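Cytochrome P450 monooxygenase (Rhodococcus sp. ECU0066, PDB 6KBH) probably acts as a self-sufficient monooxygenase, uniting a heme-containing P450 with an FMN and [2Fe-2S] reductase in one polypeptide. Local coordinates at residues Lys504-Ala507 against Gly508-Ile511; Pro566-His569 against Phe570-Asp573; Ser733-Glu737 against Gly738-Ala742. All blocks are in the same frame, centred on the assembly; numbering follows the deposited sequence.

Contact 1: residues Lys504-Ala507 against Gly508-Ile511; sequences KWSA and GSHI. With FMN (flavin mononucleotide), chain B.
Ser509 folds back on Ser506 in a local turn contact, a type II beta turn from Ser506 to Ser509 that leads into the strand 510-515 of the FMN-binding antiparallel sheet. The turn closes weakly through its backbone, Ser509 N lying 3.4 Å from Ser506 O. Ser509 OG also approaches this oxygen, modelled too close for the length to be trusted. The hydroxyl faces it because OG stands beside its own backbone N and anti to the carbonyl carbon (chi1 -43°). Gly508, third in the turn, has phi 89° and psi -12°, a conformation in which a side chain would collide with the Ala507 carbonyl. Trp505 meets the turn with its CB, 3.9 Å from Ser509 OG, and that hydroxyl lies beside the rim of the indole, close to level with it. Beyond the turn the ring of Trp505 meets Phe534, while Ala507 packs on helix 588-601. His510, just past the turn, belongs to the FMN pocket: its CB comes to 3.5 Å from FMN O4. N-H and hydroxyl of Ser509 both turn to the Ser506 carbonyl, which would give the buried hydroxyl a partner inside the turn, although the evidence from either bond is slight.

Contact 2: residues Pro566-His569 against Phe570-Asp573; sequences PRNH and FKLD
Past strand 560-567 the backbone is still extended at Asn568, then bends through His569 and Phe570 before straightening again at Lys571. Asn568 spans this bend with its side chain. CG lies anti to the backbone N (chi1 -168°), which carries the amide forward over the following residues, and OD1 accepts a hydrogen bond from Phe570 N at 2.7 Å. The N-H points to the oxygen at 150°, but the donor sits 34° away from the carbonyl plane of the amide. This side-chain oxygen to backbone N-H two residues on has the connectivity of an Asx turn. The other end of the amide is held as well, since ND2 donates to Ala507 O and, more weakly, to Ser506 OG. Lys571 crosses the amide obliquely with its aliphatic part: its CG is 3.6 Å from Asn568 CG and equally close to ND2. The CB of Phe570 is 3.6 Å from Asn568 OD1, while its ring leads off to pack on Pro590, Met594 and Tyr658. His569 points away from the 570-573 segment, and its ring meets that of His510 edge-to-face. Partners at both the oxygen and the nitrogen of the Asn568 amide are consistent with a single amide orientation, and they pin the exit from the flavin-domain sheet to the turn at Ala507.

Contact 3: residues Ser733-Glu737 against Gly738-Ala742; sequences SDCEE and GICGA. With FES (Fe2/s2 (inorganic) cluster), chain D.
Cys735 and Cys740 clasp one iron of the [2Fe-2S] cluster in a loop with the CxxxxCxxC spacing of plant-type ferredoxins, which Cys743 continues. The CB of Cys735 lies near the iron FE1, with Ile739 CG2 3.6 Å away and Cys740 CB slightly farther. The torsion places SG between the backbone N and the carbonyl carbon (chi1 81°), facing the loop that curls round it. There SG binds FE1 at 2.3 Å and accepts hydrogen bonds from backbone N-H groups: Ile739 N at 3.3 Å, with a fairly straight N-H angle of 161°, and weakly Cys740 N and, within its own segment, Glu737 N. Cys740 SG binds the same iron at 2.3 Å, lies 3.5 Å from Cys735 SG, and accepts a nearly straight hydrogen bond from Ala742 N (169°). Asp734 packs its CB against the sulfur of Cys740, while its carboxylate OD2 is bridged to Arg564; Glu737 likewise reaches out to Arg545. Gly738 takes a positive phi at the tight bend of the loop. The N-H groups gathered on the two thiolate sulfurs would be expected to draw negative charge from them and so to raise the potential of the cluster, while fixing the loop around it.

How the contacts relate
From the N terminus, contact 1 closes first, as the turn entering strand 510-515; contact 2 follows at the exit of the neighbouring strand 560-567, and contact 3 comes last, in the ferredoxin loop before strand 744-747. The three lie in series, without nesting or crossing. Contacts 1 and 2 have centres about 6 Å apart and meet where the two strands pair, through a backbone bond between His510 and Arg567. Contact 2 is also the bridge to contact 3: Arg567 NH2 and, weakly, His569 NE2 reach Cys740 O. Contacts 1 and 3 do not touch. Together they join the flavin barrel, the domain built on the parallel sheet with strand 578-584 and the iron-sulfur domain.

Contact 1: residues Lys504-Ala507 against Gly508-Ile511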
# COMPACT_ATOMS: atom_id res chain seq x y z
N LYS A 504 -17.73 14.57 -11.86
CA LYS A 504 -18.06 14.78 -13.25
C LYS A 504 -17.20 13.87 -14.11
O LYS A 504 -16.03 13.63 -13.80
CB LYS A 504 -17.83 16.24 -13.64
CG LYS A 504 -18.70 17.24 -12.89
CD LYS A 504 -17.94 18.52 -12.56
CE LYS A 504 -18.77 19.45 -11.69
NZ LYS A 504 -19.70 20.28 -12.50
N TRP A 505 -17.78 13.35 -15.19
CA TRP A 505 -17.04 12.48 -16.10
C TRP A 505 -17.42 12.82 -17.54
O TRP A 505 -18.59 13.08 -17.84
CB TRP A 505 -17.32 11.00 -15.82
CG TRP A 505 -18.77 10.64 -15.80
CD1 TRP A 505 -19.62 10.66 -14.73
CD2 TRP A 505 -19.56 10.19 -16.91
NE1 TRP A 505 -20.87 10.25 -15.10
CE2 TRP A 505 -20.87 9.96 -16.44
CE3 TRP A 505 -19.28 9.96 -18.27
CZ2 TRP A 505 -21.89 9.51 -17.27
CZ3 TRP A 505 -20.30 9.51 -19.09
CH2 TRP A 505 -21.59 9.30 -18.59
N SER A 506 -16.42 12.84 -18.41
CA SER A 506 -16.64 13.06 -19.83
C SER A 506 -16.85 11.73 -20.54
O SER A 506 -16.71 10.65 -19.95
CB SER A 506 -15.46 13.83 -20.43
OG SER A 506 -14.23 13.21 -20.12
N ALA A 507 -17.19 11.80 -21.82
CA ALA A 507 -17.51 10.59 -22.56
C ALA A 507 -16.27 9.73 -22.76
O ALA A 507 -15.15 10.22 -22.89
CB ALA A 507 -18.12 10.93 -23.91
N GLY A 508 -16.50 8.41 -22.81
CA GLY A 508 -15.43 7.45 -22.91
C GLY A 508 -14.88 6.99 -21.58
O GLY A 508 -14.14 6.00 -21.54
N SER A 509 -15.23 7.67 -20.49
CA SER A 509 -14.73 7.29 -19.17
C SER A 509 -15.28 5.94 -18.75
O SER A 509 -16.36 5.52 -19.16
CB SER A 509 -15.09 8.35 -18.13
OG SER A 509 -14.88 9.66 -18.62
N HIS A 510 -14.51 5.26 -17.91
CA HIS A 510 -14.84 3.95 -17.38
C HIS A 510 -14.69 3.97 -15.87
O HIS A 510 -14.30 4.98 -15.28
CB HIS A 510 -13.94 2.87 -17.98
CG HIS A 510 -12.48 3.16 -17.81
ND1 HIS A 510 -11.73 3.79 -18.78
CD2 HIS A 510 -11.64 2.92 -16.77
CE1 HIS A 510 -10.48 3.92 -18.35
NE2 HIS A 510 -10.40 3.40 -17.14
N ILE A 511 -14.99 2.84 -15.23
CA ILE A 511 -14.68 2.68 -13.81
C ILE A 511 -14.16 1.27 -13.57
O ILE A 511 -14.46 0.34 -14.31
CB ILE A 511 -15.88 2.90 -12.87
CG1 ILE A 511 -16.86 3.91 -13.41
CG2 ILE A 511 -15.40 3.49 -11.58
CD1 ILE A 511 -18.13 3.84 -12.63
N1 FMN B . -12.16 -3.13 -20.57
C2 FMN B . -11.28 -2.13 -20.51
O2 FMN B . -10.04 -2.40 -20.39
N3 FMN B . -11.65 -0.84 -20.55
C4 FMN B . -12.96 -0.55 -20.68
O4 FMN B . -13.37 0.75 -20.73
C4A FMN B . -13.90 -1.57 -20.76
N5 FMN B . -15.20 -1.27 -20.88
C5A FMN B . -16.09 -2.26 -20.95
C6 FMN B . -17.43 -1.91 -21.08
C7 FMN B . -18.39 -2.89 -21.15
C7M FMN B . -19.83 -2.36 -21.29
C8 FMN B . -18.03 -4.25 -21.11
C8M FMN B . -19.05 -5.36 -21.18
C9 FMN B . -16.69 -4.60 -20.99
C9A FMN B . -15.71 -3.61 -20.90
N10 FMN B . -14.40 -3.91 -20.78
C10 FMN B . -13.49 -2.90 -20.70
C1' FMN B . -13.92 -5.33 -20.69
C2' FMN B . -13.96 -5.85 -19.28
O2' FMN B . -13.06 -5.26 -18.44
C3' FMN B . -13.74 -7.34 -19.25
O3' FMN B . -12.54 -7.75 -19.86
C4' FMN B . -14.93 -8.10 -19.86
O4' FMN B . -16.22 -7.73 -19.52
C5' FMN B . -14.91 -9.61 -19.48
O5' FMN B . -14.56 -9.94 -18.11
P FMN B . -14.16 -11.43 -17.79
O1P FMN B . -13.30 -11.47 -16.55
O2P FMN B . -15.37 -12.27 -17.54
O3P FMN B . -13.41 -11.96 -18.97

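Contact 2: residues Pro566-His569 against Phe570-Asp573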
# COMPACT_ATOMS: atom_id res chain seq x y z
N PRO A 566 -13.81 7.39 -11.91
CA PRO A 566 -13.64 7.44 -13.37
C PRO A 566 -12.25 7.87 -13.79
O PRO A 566 -11.73 8.90 -13.34
CB PRO A 566 -14.70 8.46 -13.81
CG PRO A 566 -15.72 8.43 -12.72
CD PRO A 566 -14.95 8.20 -11.46
N ARG A 567 -11.62 7.06 -14.64
CA ARG A 567 -10.55 7.51 -15.52
C ARG A 567 -11.02 7.37 -16.97
O ARG A 567 -12.06 6.79 -17.25
CB ARG A 567 -9.27 6.70 -15.30
CG ARG A 567 -9.08 6.15 -13.91
CD ARG A 567 -7.63 5.73 -13.74
NE ARG A 567 -7.39 4.37 -14.23
CZ ARG A 567 -7.69 3.27 -13.54
NH1 ARG A 567 -8.22 3.36 -12.33
NH2 ARG A 567 -7.44 2.08 -14.07
N ASN A 568 -10.22 7.92 -17.88
CA ASN A 568 -10.61 7.95 -19.29
C ASN A 568 -9.36 7.92 -20.15
O ASN A 568 -8.54 8.84 -20.09
CB ASN A 568 -11.44 9.21 -19.58
CG ASN A 568 -12.12 9.17 -20.94
OD1 ASN A 568 -11.89 8.26 -21.73
ND2 ASN A 568 -12.95 10.17 -21.21
N HIS A 569 -9.21 6.85 -20.94
CA HIS A 569 -8.20 6.79 -21.98
C HIS A 569 -8.80 6.97 -23.36
O HIS A 569 -8.09 6.83 -24.37
CB HIS A 569 -7.43 5.46 -21.93
CG HIS A 569 -7.26 4.89 -20.56
ND1 HIS A 569 -6.92 5.67 -19.47
CD2 HIS A 569 -7.35 3.62 -20.10
CE1 HIS A 569 -6.83 4.90 -18.40
NE2 HIS A 569 -7.08 3.65 -18.76
N PHE A 570 -10.09 7.27 -23.44
CA PHE A 570 -10.84 7.33 -24.69
C PHE A 570 -11.45 8.72 -24.88
O PHE A 570 -12.55 8.87 -25.40
CB PHE A 570 -11.91 6.25 -24.72
CG PHE A 570 -12.46 5.95 -26.08
CD1 PHE A 570 -11.64 6.03 -27.20
CD2 PHE A 570 -13.77 5.56 -26.24
CE1 PHE A 570 -12.14 5.75 -28.46
CE2 PHE A 570 -14.28 5.27 -27.50
CZ PHE A 570 -13.46 5.37 -28.61
N LYS A 571 -10.71 9.74 -24.45
CA LYS A 571 -11.18 11.11 -24.55
C LYS A 571 -11.24 11.55 -26.01
O LYS A 571 -10.46 11.10 -26.85
CB LYS A 571 -10.26 12.03 -23.75
CG LYS A 571 -9.76 11.40 -22.46
CD LYS A 571 -9.17 12.41 -21.49
CE LYS A 571 -7.72 12.73 -21.82
NZ LYS A 571 -7.05 13.46 -20.70
N LEU A 572 -12.19 12.45 -26.31
CA LEU A 572 -12.34 12.98 -27.65
C LEU A 572 -11.85 14.42 -27.71
O LEU A 572 -12.11 15.22 -26.81
CB LEU A 572 -13.80 12.90 -28.13
CG LEU A 572 -15.00 13.29 -27.26
CD1 LEU A 572 -14.91 14.71 -26.73
CD2 LEU A 572 -16.27 13.11 -28.07
N ASP A 573 -11.13 14.74 -28.78
CA ASP A 573 -10.78 16.12 -29.07
C ASP A 573 -12.04 16.84 -29.53
O ASP A 573 -12.61 16.47 -30.57
CB ASP A 573 -9.70 16.18 -30.14
CG ASP A 573 -9.15 17.58 -30.34
OD1 ASP A 573 -9.64 18.53 -29.68
OD2 ASP A 573 -8.22 17.74 -31.16

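Contact 3: residues Ser733-Glu737 against Gly738-Ala742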
# COMPACT_ATOMS: atom_id res chain seq x y z
N SER A 733 -1.50 -3.48 -8.93
CA SER A 733 -1.67 -4.00 -10.28
C SER A 733 -3.00 -4.72 -10.34
O SER A 733 -3.24 -5.67 -9.58
CB SER A 733 -0.52 -4.94 -10.65
OG SER A 733 -0.50 -6.08 -9.81
N ASP A 734 -3.87 -4.29 -11.25
CA ASP A 734 -5.19 -4.88 -11.41
C ASP A 734 -5.27 -5.82 -12.61
O ASP A 734 -5.75 -6.96 -12.48
CB ASP A 734 -6.25 -3.78 -11.55
CG ASP A 734 -6.55 -3.09 -10.23
OD1 ASP A 734 -6.28 -3.68 -9.17
OD2 ASP A 734 -7.06 -1.95 -10.27
N CYS A 735 -4.80 -5.37 -13.77
CA CYS A 735 -4.91 -6.14 -15.01
C CYS A 735 -3.60 -6.81 -15.40
O CYS A 735 -3.58 -8.01 -15.69
CB CYS A 735 -5.37 -5.22 -16.15
SG CYS A 735 -4.04 -4.25 -16.88
N GLU A 736 -2.51 -6.05 -15.42
CA GLU A 736 -1.18 -6.54 -15.82
C GLU A 736 -1.18 -7.11 -17.23
O GLU A 736 -0.28 -7.86 -17.60
CB GLU A 736 -0.65 -7.56 -14.80
CG GLU A 736 -0.90 -7.12 -13.37
CD GLU A 736 -0.53 -8.18 -12.36
OE1 GLU A 736 0.17 -9.15 -12.73
OE2 GLU A 736 -0.94 -8.05 -11.19
N GLU A 737 -2.20 -6.76 -18.01
CA GLU A 737 -2.23 -7.01 -19.45
C GLU A 737 -1.98 -5.74 -20.24
O GLU A 737 -2.08 -5.76 -21.47
CB GLU A 737 -3.58 -7.62 -19.84
CG GLU A 737 -4.00 -8.82 -19.00
CD GLU A 737 -5.38 -9.34 -19.35
OE1 GLU A 737 -6.01 -8.79 -20.29
OE2 GLU A 737 -5.84 -10.29 -18.69
N GLY A 738 -1.65 -4.64 -19.56
CA GLY A 738 -1.43 -3.36 -20.21
C GLY A 738 -2.68 -2.59 -20.54
O GLY A 738 -2.63 -1.68 -21.38
N ILE A 739 -3.80 -2.89 -19.88
CA ILE A 739 -5.10 -2.40 -20.33
C ILE A 739 -5.75 -1.43 -19.35
O ILE A 739 -6.50 -0.55 -19.78
CB ILE A 739 -6.04 -3.59 -20.64
CG1 ILE A 739 -7.18 -3.15 -21.55
CG2 ILE A 739 -6.60 -4.20 -19.36
CD1 ILE A 739 -8.05 -4.29 -22.03
N CYS A 740 -5.48 -1.54 -18.05
CA CYS A 740 -6.26 -0.79 -17.07
C CYS A 740 -5.63 0.53 -16.64
O CYS A 740 -6.36 1.48 -16.36
CB CYS A 740 -6.52 -1.65 -15.82
SG CYS A 740 -5.14 -1.77 -14.68
N GLY A 741 -4.30 0.61 -16.58
CA GLY A 741 -3.63 1.84 -16.24
C GLY A 741 -3.22 1.97 -14.79
O GLY A 741 -2.53 2.94 -14.44
N ALA A 742 -3.60 1.02 -13.94
CA ALA A 742 -3.39 1.15 -12.50
C ALA A 742 -1.92 1.12 -12.08
O ALA A 742 -1.63 1.44 -10.93
CB ALA A 742 -4.15 0.03 -11.77
FE1 FES D . -3.19 -2.49 -15.65
FE2 FES D . -0.20 -2.51 -15.77
S1 FES D . -1.65 -3.28 -14.41
S2 FES D . -1.74 -1.72 -17.00